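Local coordinates for DNA mismatch repair protein MutS (Thermus aquaticus, PDB 1EWQ) that binds mismatched DNA and takes part in its repair, with a weak ATPase activity of its own, at residues Leu166-Phe171 with Arg251-Thr256; Glu261-Leu266 with Leu287-Leu292. All coordinates share one frame; numbering follows the deposited sequence.

Contact 1 joins helix 163-173, in MutS domain II, to the start of helix 254-259, and contact 2 joins the loop that follows that same short helix to helix 282-293 of domain III. Their centres lie about 12 Å apart, and they touch where Leu252 CD1 packs on the carbonyl of Leu292 and Phe171 CZ on Glu264 OE2. Both are partly buried: contact 1 pairs buried Phe171 and Glu254 with part-exposed Asp168 and Pro253, while in contact 2 only Leu292, of the three residues that meet, is buried. Contact 1 is the more polar, with a carboxylate bonded to a helix-start amide and a glutamate laid across an aromatic ring. Contact 2 has no hydrogen bond between its segments and relies on the packing of one phenylalanine. Neither lies near the bound DNA.

Contact 1. Residues Leu166-Phe171 with Arg251-Thr256; sequences LYDELF and RLPEAT. With EDO (1,2-ethanediol), chain G.
Asp168 turns its CG anti to its own carbonyl carbon (chi1 -78°), which carries the carboxylate to the start of helix 254-259, while Phe171 and Glu254, whose CB atoms point across the contact, each put CG anti to the backbone nitrogen, swinging ring and extended chain against each other. Asp168 OD1 accepts the amide of Glu254 N at 2.8 Å, nearly straight at 172° but from above the carboxylate plane. A short acid suits this place, since first-turn amides lack partners within their helix; a water that donates to OD1 links it also to Ala255 N. Pro253, at the N-cap position, has no side-chain acceptor to offer them, and its CB rests 3.7 Å from Asp168 OD2. The extended Glu254 lays CG over the face of the Phe171 ring, a CH-pi contact, and its carboxylate stacks with planes 16° apart. Arg197 and Arg258 hold the Glu254 carboxylate by salt bridges. With Phe171 cut back to an alanine, Glu254 CG would probably lose the ring face it lies on, opening a gap between the two helices. On its other flanks helix 163-173 packs Leu166 and Leu170 on strand 143-149 and Tyr167 on helix 188-197.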
loop_
_atom_site.group_PDB
_atom_site.type_symbol
_atom_site.label_atom_id
_atom_site.label_comp_id
_atom_site.label_asym_id
_atom_site.label_seq_id
_atom_site.Cartn_x
_atom_site.Cartn_y
_atom_site.Cartn_z
ATOM N N LEU C 166 -14.947 -12.706 23.415
ATOM C CA LEU C 166 -13.566 -13.055 23.115
ATOM C C LEU C 166 -13.078 -12.107 22.030
ATOM O O LEU C 166 -12.095 -11.397 22.216
ATOM C CB LEU C 166 -13.452 -14.493 22.609
ATOM C CG LEU C 166 -12.103 -14.791 21.937
ATOM C CD1 LEU C 166 -10.978 -14.749 22.985
ATOM C CD2 LEU C 166 -12.165 -16.146 21.244
ATOM N N TYR C 167 -13.775 -12.104 20.898
ATOM C CA TYR C 167 -13.395 -11.240 19.794
ATOM C C TYR C 167 -13.235 -9.785 20.215
ATOM O O TYR C 167 -12.265 -9.141 19.817
ATOM C CB TYR C 167 -14.399 -11.354 18.641
ATOM C CG TYR C 167 -14.322 -12.681 17.896
ATOM C CD1 TYR C 167 -13.327 -13.619 18.194
ATOM C CD2 TYR C 167 -15.244 -12.997 16.901
ATOM C CE1 TYR C 167 -13.257 -14.849 17.519
ATOM C CE2 TYR C 167 -15.183 -14.214 16.222
ATOM C CZ TYR C 167 -14.188 -15.135 16.537
ATOM O OH TYR C 167 -14.148 -16.345 15.879
ATOM N N ASP C 168 -14.156 -9.266 21.025
ATOM C CA ASP C 168 -14.030 -7.880 21.465
ATOM C C ASP C 168 -12.790 -7.658 22.315
ATOM O O ASP C 168 -12.119 -6.640 22.178
ATOM C CB ASP C 168 -15.254 -7.425 22.264
ATOM C CG ASP C 168 -16.433 -7.090 21.385
ATOM O OD1 ASP C 168 -16.223 -6.694 20.221
ATOM O OD2 ASP C 168 -17.573 -7.204 21.869
ATOM N N GLU C 169 -12.492 -8.603 23.203
ATOM C CA GLU C 169 -11.319 -8.472 24.057
ATOM C C GLU C 169 -10.073 -8.475 23.201
ATOM O O GLU C 169 -9.126 -7.744 23.465
ATOM C CB GLU C 169 -11.220 -9.622 25.066
ATOM C CG GLU C 169 -11.715 -9.291 26.450
ATOM C CD GLU C 169 -11.129 -8.003 27.014
ATOM O OE1 GLU C 169 -9.922 -7.937 27.304
ATOM O OE2 GLU C 169 -11.899 -7.046 27.163
ATOM N N LEU C 170 -10.085 -9.310 22.173
ATOM C CA LEU C 170 -8.950 -9.426 21.269
ATOM C C LEU C 170 -8.773 -8.119 20.492
ATOM O O LEU C 170 -7.672 -7.576 20.419
ATOM C CB LEU C 170 -9.169 -10.606 20.305
ATOM C CG LEU C 170 -8.041 -11.112 19.384
ATOM C CD1 LEU C 170 -7.611 -10.007 18.454
ATOM C CD2 LEU C 170 -6.867 -11.589 20.204
ATOM N N PHE C 171 -9.864 -7.597 19.940
ATOM C CA PHE C 171 -9.784 -6.364 19.166
ATOM C C PHE C 171 -9.257 -5.149 19.936
ATOM O O PHE C 171 -8.413 -4.414 19.427
ATOM C CB PHE C 171 -11.139 -6.002 18.583
ATOM C CG PHE C 171 -11.088 -4.824 17.678
ATOM C CD1 PHE C 171 -10.745 -4.981 16.342
ATOM C CD2 PHE C 171 -11.325 -3.546 18.167
ATOM C CE1 PHE C 171 -10.635 -3.884 15.507
ATOM C CE2 PHE C 171 -11.215 -2.435 17.332
ATOM C CZ PHE C 171 -10.870 -2.604 16.005
ATOM N N ARG C 251 -17.175 -1.643 29.128
ATOM C CA ARG C 251 -17.180 -2.463 27.926
ATOM C C ARG C 251 -17.082 -1.560 26.688
ATOM O O ARG C 251 -17.830 -0.582 26.563
ATOM C CB ARG C 251 -18.480 -3.266 27.849
ATOM C CG ARG C 251 -18.730 -4.219 29.013
ATOM C CD ARG C 251 -17.851 -5.442 28.883
ATOM N NE ARG C 251 -18.189 -6.481 29.849
ATOM C CZ ARG C 251 -17.771 -7.744 29.763
ATOM N NH1 ARG C 251 -16.996 -8.135 28.754
ATOM N NH2 ARG C 251 -18.136 -8.615 30.692
ATOM N N LEU C 252 -16.166 -1.898 25.780
ATOM C CA LEU C 252 -15.983 -1.159 24.530
ATOM C C LEU C 252 -15.904 -2.134 23.347
ATOM O O LEU C 252 -14.819 -2.461 22.866
ATOM C CB LEU C 252 -14.708 -0.313 24.577
ATOM C CG LEU C 252 -14.686 0.875 25.542
ATOM C CD1 LEU C 252 -13.294 1.498 25.530
ATOM C CD2 LEU C 252 -15.734 1.895 25.146
ATOM N N PRO C 253 -17.060 -2.620 22.877
ATOM C CA PRO C 253 -17.095 -3.556 21.749
ATOM C C PRO C 253 -16.306 -3.020 20.559
ATOM O O PRO C 253 -16.077 -1.815 20.447
ATOM C CB PRO C 253 -18.588 -3.662 21.434
ATOM C CG PRO C 253 -19.222 -3.492 22.767
ATOM C CD PRO C 253 -18.418 -2.355 23.383
ATOM N N GLU C 254 -15.892 -3.919 19.672
ATOM C CA GLU C 254 -15.159 -3.520 18.480
ATOM C C GLU C 254 -15.968 -2.511 17.658
ATOM O O GLU C 254 -15.428 -1.520 17.168
ATOM C CB GLU C 254 -14.847 -4.738 17.604
ATOM C CG GLU C 254 -14.069 -4.383 16.334
ATOM C CD GLU C 254 -13.767 -5.599 15.466
ATOM O OE1 GLU C 254 -13.502 -6.689 16.032
ATOM O OE2 GLU C 254 -13.778 -5.452 14.222
ATOM N N ALA C 255 -17.261 -2.768 17.507
ATOM C CA ALA C 255 -18.118 -1.875 16.729
ATOM C C ALA C 255 -18.035 -0.447 17.259
ATOM O O ALA C 255 -17.984 0.513 16.493
ATOM C CB ALA C 255 -19.561 -2.369 16.776
ATOM N N THR C 256 -18.012 -0.327 18.581
ATOM C CA THR C 256 -17.935 0.966 19.250
ATOM C C THR C 256 -16.579 1.634 19.052
ATOM O O THR C 256 -16.503 2.809 18.691
ATOM C CB THR C 256 -18.188 0.805 20.759
ATOM O OG1 THR C 256 -19.545 0.407 20.970
ATOM C CG2 THR C 256 -17.903 2.104 21.497
HETATM C C1 EDO G . -15.900 -5.032 25.827
HETATM O O1 EDO G . -16.985 -5.945 25.537
HETATM C C2 EDO G . -14.635 -5.497 25.158
HETATM O O2 EDO G . -14.029 -4.400 24.500
HETATM O O HOH W 1 -18.074 -5.474 18.271
#

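Contact 2. Residues Glu261-Leu266 with Leu287-Leu292; sequences EVFEPL and LLQSWL
Phe263 reaches helix 282-293 with the CD2-CE2-CZ side of its ring, where Gln289 and Leu292 receive it. Its CG stands anti to the carbonyl carbon (chi1 -63°), and because the bond from CA to CB already points at the helix, this torsion leads the ring on to the helix, which it meets obliquely. CD2 comes 3.4 Å from Gln289 NE2, and CE2 lies 3.6 Å from Gln289 CG, so the glutamine offers both its aliphatic stem and its amide. That side chain sets CG anti to the backbone N (chi1 -179°) and stays extended through chi2, which carries the amide beside the ring; the ring and amide planes stand 61° apart. A residue with a polar tip on an apolar stem suits a partly exposed helix surface. Nearly one turn on, Leu292 follows farther along that side of the ring: its CB touches Phe263 CZ at 3.8 Å, an apolar contact suited to a buried leucine. The loop leaves helix 254-259 through a Schellman motif, in which Glu261 takes the positive phi, here without a glycine. Within the loop, Val262 CG1 sits 3.8 Å above the plane of the Phe263 ring, over its centre, so a branched aliphatic residue covers that face. Phe273 of helix 272-276 packs against both Gln289 and Leu292, and backbone bonds join Glu261 to Leu272 and Val262 to Phe273.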
loop_
_atom_site.group_PDB
_atom_site.type_symbol
_atom_site.label_atom_id
_atom_site.label_comp_id
_atom_site.label_asym_id
_atom_site.label_seq_id
_atom_site.Cartn_x
_atom_site.Cartn_y
_atom_site.Cartn_z
ATOM N N GLU C 261 -13.940 5.817 16.455
ATOM C CA GLU C 261 -12.579 6.079 16.005
ATOM C C GLU C 261 -11.650 6.381 17.182
ATOM O O GLU C 261 -10.950 7.388 17.188
ATOM C CB GLU C 261 -12.565 7.257 15.022
ATOM C CG GLU C 261 -13.537 7.101 13.868
ATOM C CD GLU C 261 -13.466 8.239 12.880
ATOM O OE1 GLU C 261 -12.636 8.178 11.947
ATOM O OE2 GLU C 261 -14.239 9.200 13.047
ATOM N N VAL C 262 -11.658 5.508 18.181
ATOM C CA VAL C 262 -10.812 5.693 19.352
ATOM C C VAL C 262 -9.336 5.488 19.015
ATOM O O VAL C 262 -8.491 6.328 19.342
ATOM C CB VAL C 262 -11.192 4.715 20.486
ATOM C CG1 VAL C 262 -10.260 4.914 21.671
ATOM C CG2 VAL C 262 -12.637 4.938 20.910
ATOM N N PHE C 263 -9.039 4.376 18.351
ATOM C CA PHE C 263 -7.669 4.047 17.982
ATOM C C PHE C 263 -7.410 4.071 16.478
ATOM O O PHE C 263 -6.286 4.318 16.046
ATOM C CB PHE C 263 -7.297 2.666 18.536
ATOM C CG PHE C 263 -7.326 2.591 20.027
ATOM C CD1 PHE C 263 -8.184 1.715 20.674
ATOM C CD2 PHE C 263 -6.494 3.399 20.791
ATOM C CE1 PHE C 263 -8.213 1.643 22.051
ATOM C CE2 PHE C 263 -6.519 3.333 22.181
ATOM C CZ PHE C 263 -7.377 2.456 22.812
ATOM N N GLU C 264 -8.446 3.804 15.690
ATOM C CA GLU C 264 -8.336 3.787 14.232
ATOM C C GLU C 264 -9.400 4.678 13.617
ATOM O O GLU C 264 -10.515 4.765 14.125
ATOM C CB GLU C 264 -8.499 2.360 13.716
ATOM C CG GLU C 264 -7.372 1.445 14.147
ATOM C CD GLU C 264 -7.762 -0.019 14.095
ATOM O OE1 GLU C 264 -6.931 -0.874 14.489
ATOM O OE2 GLU C 264 -8.904 -0.304 13.661
ATOM N N PRO C 265 -9.069 5.351 12.508
ATOM C CA PRO C 265 -9.996 6.248 11.817
ATOM C C PRO C 265 -10.900 5.551 10.806
ATOM O O PRO C 265 -10.599 4.458 10.331
ATOM C CB PRO C 265 -9.060 7.230 11.140
ATOM C CG PRO C 265 -7.943 6.317 10.692
ATOM C CD PRO C 265 -7.722 5.426 11.911
ATOM N N LEU C 266 -12.012 6.195 10.479
ATOM C CA LEU C 266 -12.932 5.636 9.503
ATOM C C LEU C 266 -12.552 6.168 8.122
ATOM O O LEU C 266 -12.452 5.400 7.163
ATOM C CB LEU C 266 -14.377 6.020 9.836
ATOM C CG LEU C 266 -15.008 5.300 11.030
ATOM C CD1 LEU C 266 -16.339 5.935 11.339
ATOM C CD2 LEU C 266 -15.184 3.820 10.724
ATOM N N LEU C 287 0.696 3.530 28.672
ATOM C CA LEU C 287 -0.192 3.591 29.820
ATOM C C LEU C 287 -1.502 4.287 29.430
ATOM O O LEU C 287 -2.586 3.824 29.790
ATOM C CB LEU C 287 0.454 4.361 30.968
ATOM C CG LEU C 287 -0.416 4.445 32.229
ATOM C CD1 LEU C 287 -0.496 3.046 32.858
ATOM C CD2 LEU C 287 0.187 5.452 33.223
ATOM N N LEU C 288 -1.403 5.395 28.692
ATOM C CA LEU C 288 -2.605 6.109 28.280
ATOM C C LEU C 288 -3.464 5.208 27.399
ATOM O O LEU C 288 -4.676 5.181 27.526
ATOM C CB LEU C 288 -2.251 7.401 27.527
ATOM C CG LEU C 288 -3.450 8.224 27.032
ATOM C CD1 LEU C 288 -4.483 8.368 28.149
ATOM C CD2 LEU C 288 -2.979 9.595 26.543
ATOM N N GLN C 289 -2.829 4.464 26.506
ATOM C CA GLN C 289 -3.586 3.586 25.636
ATOM C C GLN C 289 -4.265 2.497 26.460
ATOM O O GLN C 289 -5.393 2.097 26.174
ATOM C CB GLN C 289 -2.680 2.961 24.574
ATOM C CG GLN C 289 -3.450 2.056 23.632
ATOM C CD GLN C 289 -2.721 1.795 22.328
ATOM O OE1 GLN C 289 -1.540 1.459 22.323
ATOM N NE2 GLN C 289 -3.433 1.935 21.213
ATOM N N SER C 290 -3.576 2.038 27.497
ATOM C CA SER C 290 -4.106 0.998 28.366
ATOM C C SER C 290 -5.355 1.489 29.099
ATOM O O SER C 290 -6.317 0.733 29.290
ATOM C CB SER C 290 -3.045 0.582 29.374
ATOM O OG SER C 290 -3.486 -0.530 30.125
ATOM N N TRP C 291 -5.329 2.762 29.502
ATOM C CA TRP C 291 -6.445 3.380 30.211
ATOM C C TRP C 291 -7.626 3.539 29.260
ATOM O O TRP C 291 -8.765 3.297 29.638
ATOM C CB TRP C 291 -6.038 4.747 30.783
ATOM C CG TRP C 291 -5.120 4.660 31.991
ATOM C CD1 TRP C 291 -4.563 3.529 32.524
ATOM C CD2 TRP C 291 -4.666 5.751 32.803
ATOM N NE1 TRP C 291 -3.792 3.849 33.618
ATOM C CE2 TRP C 291 -3.837 5.206 33.810
ATOM C CE3 TRP C 291 -4.883 7.139 32.777
ATOM C CZ2 TRP C 291 -3.221 5.999 34.784
ATOM C CZ3 TRP C 291 -4.271 7.931 33.751
ATOM C CH2 TRP C 291 -3.449 7.355 34.740
ATOM N N LEU C 292 -7.353 3.952 28.029
ATOM C CA LEU C 292 -8.419 4.095 27.044
ATOM C C LEU C 292 -9.001 2.722 26.678
ATOM O O LEU C 292 -10.198 2.596 26.445
ATOM C CB LEU C 292 -7.894 4.792 25.783
ATOM C CG LEU C 292 -7.779 6.320 25.824
ATOM C CD1 LEU C 292 -7.013 6.805 24.596
ATOM C CD2 LEU C 292 -9.167 6.950 25.861
#